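Local coordinates for protein phenazine-1-carboxylate N-methyltransferase (Pseudomonas aeruginosa, PDB 2IP2) that transfers a methyl group from S-adenosyl-L-methionine to phenazine-1-carboxylate, giving 5-methylphenazine-1-carboxylate on the way to pyocyanin, at residues I236-I242 with R267-E272. Sequence-based numbering, arbitrary orientation. Where two conformers were deposited one is given.
Sequences IYLLSRI and RVVVIE
Strands 236-240 and 267-272 run parallel, their axes approaching to 4.6 Å and crossing at -18°. Ile236 pairs with Arg267, and the register holds to Ser240 with Ile271. Five backbone hydrogen bonds zigzag across: Tyr237 N to Arg267 O (2.9 Å), Val269 N to Tyr237 O (2.7 Å), Leu239 N to Val269 O (2.8 Å), Ile271 N to Leu239 O (2.9 Å) and Arg241 N to Ile271 O (2.9 Å). Helix 248-261 links the strands in a beta-alpha-beta unit of the Rossmann-like class I methyltransferase fold. On one face, Ile236 CG2 meets Val269 CG2 at 3.9 Å, and Leu238 (m, t) brings CD2 to 4.1 Å from Val269 CB. Leu181 of helix 180-188 covers Leu238, Ser240 and Ile271. On the other face, Leu239 CD2 lies 4.0 Å from Val268 CG1, and Tyr237 CB 3.9 Å from Val268 CG2. Arg241, predicted to bind S-adenosyl-L-methionine, leaves the strand with positive phi (49°). Arg241 CA lies 3.0 Å from Glu272 OE2. Glu272 OE2 accepts a weak hydrogen bond from Gly244 N.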
ATOM      1  N   ILE A 236     -13.833 -21.142  32.125  1.00 28.33           N
ATOM      2  CA  ILE A 236     -13.328 -20.775  30.787  1.00 29.21           C
ATOM      3  C   ILE A 236     -11.821 -20.414  30.903  1.00 28.31           C
ATOM      4  O   ILE A 236     -11.459 -19.518  31.694  1.00 29.25           O
ATOM      5  CB  ILE A 236     -14.129 -19.588  30.203  1.00 29.19           C
ATOM      6  CG1 ILE A 236     -15.600 -19.971  30.019  1.00 28.39           C
ATOM      7  CG2 ILE A 236     -13.510 -19.164  28.849  1.00 30.02           C
ATOM      8  CD1 ILE A 236     -16.563 -18.801  29.906  1.00 29.19           C
ATOM      9  N   TYR A 237     -10.979 -21.104  30.133  1.00 26.25           N
ATOM     10  CA  TYR A 237      -9.510 -20.857  30.066  1.00 26.45           C
ATOM     11  C   TYR A 237      -9.218 -20.219  28.709  1.00 26.82           C
ATOM     12  O   TYR A 237      -9.335 -20.869  27.679  1.00 27.36           O
ATOM     13  CB  TYR A 237      -8.712 -22.157  30.204  1.00 27.04           C
ATOM     14  CG  TYR A 237      -8.712 -22.571  31.674  1.00 25.99           C
ATOM     15  CD1 TYR A 237      -9.882 -23.067  32.278  1.00 28.78           C
ATOM     16  CD2 TYR A 237      -7.553 -22.426  32.450  1.00 23.82           C
ATOM     17  CE1 TYR A 237      -9.867 -23.397  33.654  1.00 28.34           C
ATOM     18  CE2 TYR A 237      -7.541 -22.767  33.805  1.00 27.02           C
ATOM     19  CZ  TYR A 237      -8.707 -23.247  34.391  1.00 26.85           C
ATOM     20  OH  TYR A 237      -8.699 -23.547  35.757  1.00 29.64           O
ATOM     21  N   LEU A 238      -8.822 -18.952  28.756  1.00 27.07           N
ATOM     22  CA  LEU A 238      -8.588 -18.136  27.540  1.00 25.92           C
ATOM     23  C   LEU A 238      -7.112 -18.198  27.257  1.00 26.34           C
ATOM     24  O   LEU A 238      -6.295 -17.869  28.136  1.00 26.27           O
ATOM     25  CB  LEU A 238      -8.976 -16.708  27.882  1.00 26.88           C
ATOM     26  CG  LEU A 238     -10.420 -16.518  28.318  1.00 25.91           C
ATOM     27  CD1 LEU A 238     -10.507 -15.223  29.141  1.00 28.08           C
ATOM     28  CD2 LEU A 238     -11.410 -16.649  27.166  1.00 27.68           C
ATOM     29  N   LEU A 239      -6.765 -18.621  26.032  1.00 26.12           N
ATOM     30  CA  LEU A 239      -5.410 -18.746  25.529  1.00 27.28           C
ATOM     31  C   LEU A 239      -5.303 -17.790  24.328  1.00 27.43           C
ATOM     32  O   LEU A 239      -5.565 -18.191  23.207  1.00 25.49           O
ATOM     33  CB  LEU A 239      -5.141 -20.218  25.061  1.00 25.17           C
ATOM     34  CG  LEU A 239      -4.616 -21.194  26.131  1.00 31.56           C
ATOM     35  CD1 LEU A 239      -5.451 -21.145  27.420  1.00 33.16           C
ATOM     36  CD2 LEU A 239      -4.509 -22.654  25.588  1.00 29.77           C
ATOM     37  N   SER A 240      -5.004 -16.513  24.599  1.00 29.66           N
ATOM     38  CA  SER A 240      -5.082 -15.473  23.565  1.00 31.00           C
ATOM     39  C   SER A 240      -3.680 -15.170  23.128  1.00 32.76           C
ATOM     40  O   SER A 240      -2.835 -14.752  23.945  1.00 31.77           O
ATOM     41  CB  SER A 240      -5.763 -14.212  24.116  1.00 31.36           C
ATOM     42  OG  SER A 240      -5.702 -13.097  23.216  1.00 34.34           O
ATOM     43  N   ARG A 241      -3.419 -15.398  21.848  1.00 34.71           N
ATOM     44  CA  ARG A 241      -2.108 -15.120  21.282  1.00 37.58           C
ATOM     45  C   ARG A 241      -0.992 -15.723  22.137  1.00 38.83           C
ATOM     46  O   ARG A 241       0.002 -15.064  22.393  1.00 39.67           O
ATOM     47  CB  ARG A 241      -1.902 -13.601  21.155  1.00 38.65           C
ATOM     48  CG  ARG A 241      -2.874 -12.951  20.228  1.00 41.69           C
ATOM     49  CD  ARG A 241      -2.338 -11.605  19.706  1.00 48.58           C
ATOM     50  NE  ARG A 241      -2.969 -10.439  20.346  1.00 52.49           N
ATOM     51  CZ  ARG A 241      -4.194  -9.991  20.053  1.00 55.64           C
ATOM     52  NH1 ARG A 241      -4.936 -10.624  19.142  1.00 55.64           N
ATOM     53  NH2 ARG A 241      -4.691  -8.910  20.670  1.00 56.82           N
ATOM     54  N   ILE A 242      -1.190 -16.954  22.602  1.00 38.66           N
ATOM     55  CA  ILE A 242      -0.221 -17.597  23.464  1.00 39.80           C
ATOM     56  C   ILE A 242       0.340 -18.876  22.815  1.00 40.25           C
ATOM     57  O   ILE A 242       1.517 -19.125  22.878  1.00 41.02           O
ATOM     58  CB  ILE A 242      -0.757 -17.778  24.927  0.50 39.21           C
ATOM     59  CG1 ILE A 242       0.397 -17.756  25.943  0.50 39.70           C
ATOM     60  CG2 ILE A 242      -1.623 -19.020  25.056  0.50 38.09           C
ATOM     61  CD1 ILE A 242       1.018 -16.347  26.251  0.50 38.29           C
ATOM     62  N   ARG A 267     -14.138 -25.070  29.531  1.00 31.42           N
ATOM     63  CA  ARG A 267     -13.803 -24.901  28.120  1.00 31.02           C
ATOM     64  C   ARG A 267     -12.411 -24.307  28.077  1.00 29.18           C
ATOM     65  O   ARG A 267     -12.044 -23.567  28.967  1.00 28.27           O
ATOM     66  CB  ARG A 267     -14.788 -23.941  27.391  1.00 30.66           C
ATOM     67  CG  ARG A 267     -16.260 -24.470  27.190  1.00 35.32           C
ATOM     68  CD  ARG A 267     -16.218 -25.857  26.502  1.00 42.38           C
ATOM     69  NE  ARG A 267     -17.527 -26.418  26.166  1.00 47.58           N
ATOM     70  CZ  ARG A 267     -18.149 -27.359  26.893  1.00 50.33           C
ATOM     71  NH1 ARG A 267     -19.322 -27.823  26.504  1.00 52.28           N
ATOM     72  NH2 ARG A 267     -17.606 -27.831  28.018  1.00 47.71           N
ATOM     73  N   VAL A 268     -11.645 -24.681  27.054  1.00 28.95           N
ATOM     74  CA  VAL A 268     -10.436 -23.950  26.686  1.00 29.89           C
ATOM     75  C   VAL A 268     -10.809 -23.176  25.422  1.00 29.03           C
ATOM     76  O   VAL A 268     -11.518 -23.692  24.534  1.00 28.25           O
ATOM     77  CB  VAL A 268      -9.225 -24.876  26.466  1.00 30.33           C
ATOM     78  CG1 VAL A 268      -8.171 -24.229  25.585  1.00 32.85           C
ATOM     79  CG2 VAL A 268      -8.595 -25.287  27.822  1.00 32.00           C
ATOM     80  N   VAL A 269     -10.387 -21.906  25.374  1.00 28.16           N
ATOM     81  CA  VAL A 269     -10.771 -21.021  24.278  1.00 27.80           C
ATOM     82  C   VAL A 269      -9.470 -20.406  23.731  1.00 27.52           C
ATOM     83  O   VAL A 269      -8.771 -19.671  24.445  1.00 25.82           O
ATOM     84  CB  VAL A 269     -11.749 -19.897  24.760  1.00 29.07           C
ATOM     85  CG1 VAL A 269     -11.944 -18.795  23.631  1.00 28.91           C
ATOM     86  CG2 VAL A 269     -13.109 -20.502  25.215  1.00 30.38           C
ATOM     87  N   VAL A 270      -9.121 -20.776  22.496  1.00 27.36           N
ATOM     88  CA  VAL A 270      -7.908 -20.310  21.861  1.00 27.13           C
ATOM     89  C   VAL A 270      -8.295 -19.141  20.944  1.00 27.06           C
ATOM     90  O   VAL A 270      -9.224 -19.249  20.099  1.00 26.62           O
ATOM     91  CB  VAL A 270      -7.301 -21.419  21.015  1.00 29.34           C
ATOM     92  CG1 VAL A 270      -6.091 -20.896  20.258  1.00 27.88           C
ATOM     93  CG2 VAL A 270      -6.936 -22.670  21.889  1.00 29.40           C
ATOM     94  N   ILE A 271      -7.652 -17.996  21.150  1.00 27.43           N
ATOM     95  CA  ILE A 271      -7.971 -16.814  20.337  1.00 27.85           C
ATOM     96  C   ILE A 271      -6.691 -16.520  19.619  1.00 28.37           C
ATOM     97  O   ILE A 271      -5.707 -16.186  20.282  1.00 27.97           O
ATOM     98  CB  ILE A 271      -8.377 -15.625  21.234  1.00 28.88           C
ATOM     99  CG1 ILE A 271      -9.595 -15.993  22.077  1.00 30.40           C
ATOM    100  CG2 ILE A 271      -8.649 -14.381  20.395  1.00 31.22           C
ATOM    101  CD1 ILE A 271      -9.624 -15.257  23.408  1.00 34.84           C
ATOM    102  N   GLU A 272      -6.667 -16.688  18.277  1.00 28.60           N
ATOM    103  CA  GLU A 272      -5.414 -16.560  17.542  1.00 28.93           C
ATOM    104  C   GLU A 272      -5.680 -16.373  16.065  1.00 27.97           C
ATOM    105  O   GLU A 272      -6.713 -16.821  15.566  1.00 27.03           O
ATOM    106  CB  GLU A 272      -4.478 -17.760  17.768  1.00 31.00           C
ATOM    107  CG  GLU A 272      -2.980 -17.286  17.846  1.00 37.13           C
ATOM    108  CD  GLU A 272      -2.118 -18.021  18.853  1.00 45.57           C
ATOM    109  OE1 GLU A 272      -2.248 -19.254  18.989  1.00 51.49           O
ATOM    110  OE2 GLU A 272      -1.261 -17.363  19.501  1.00 50.82           O
TER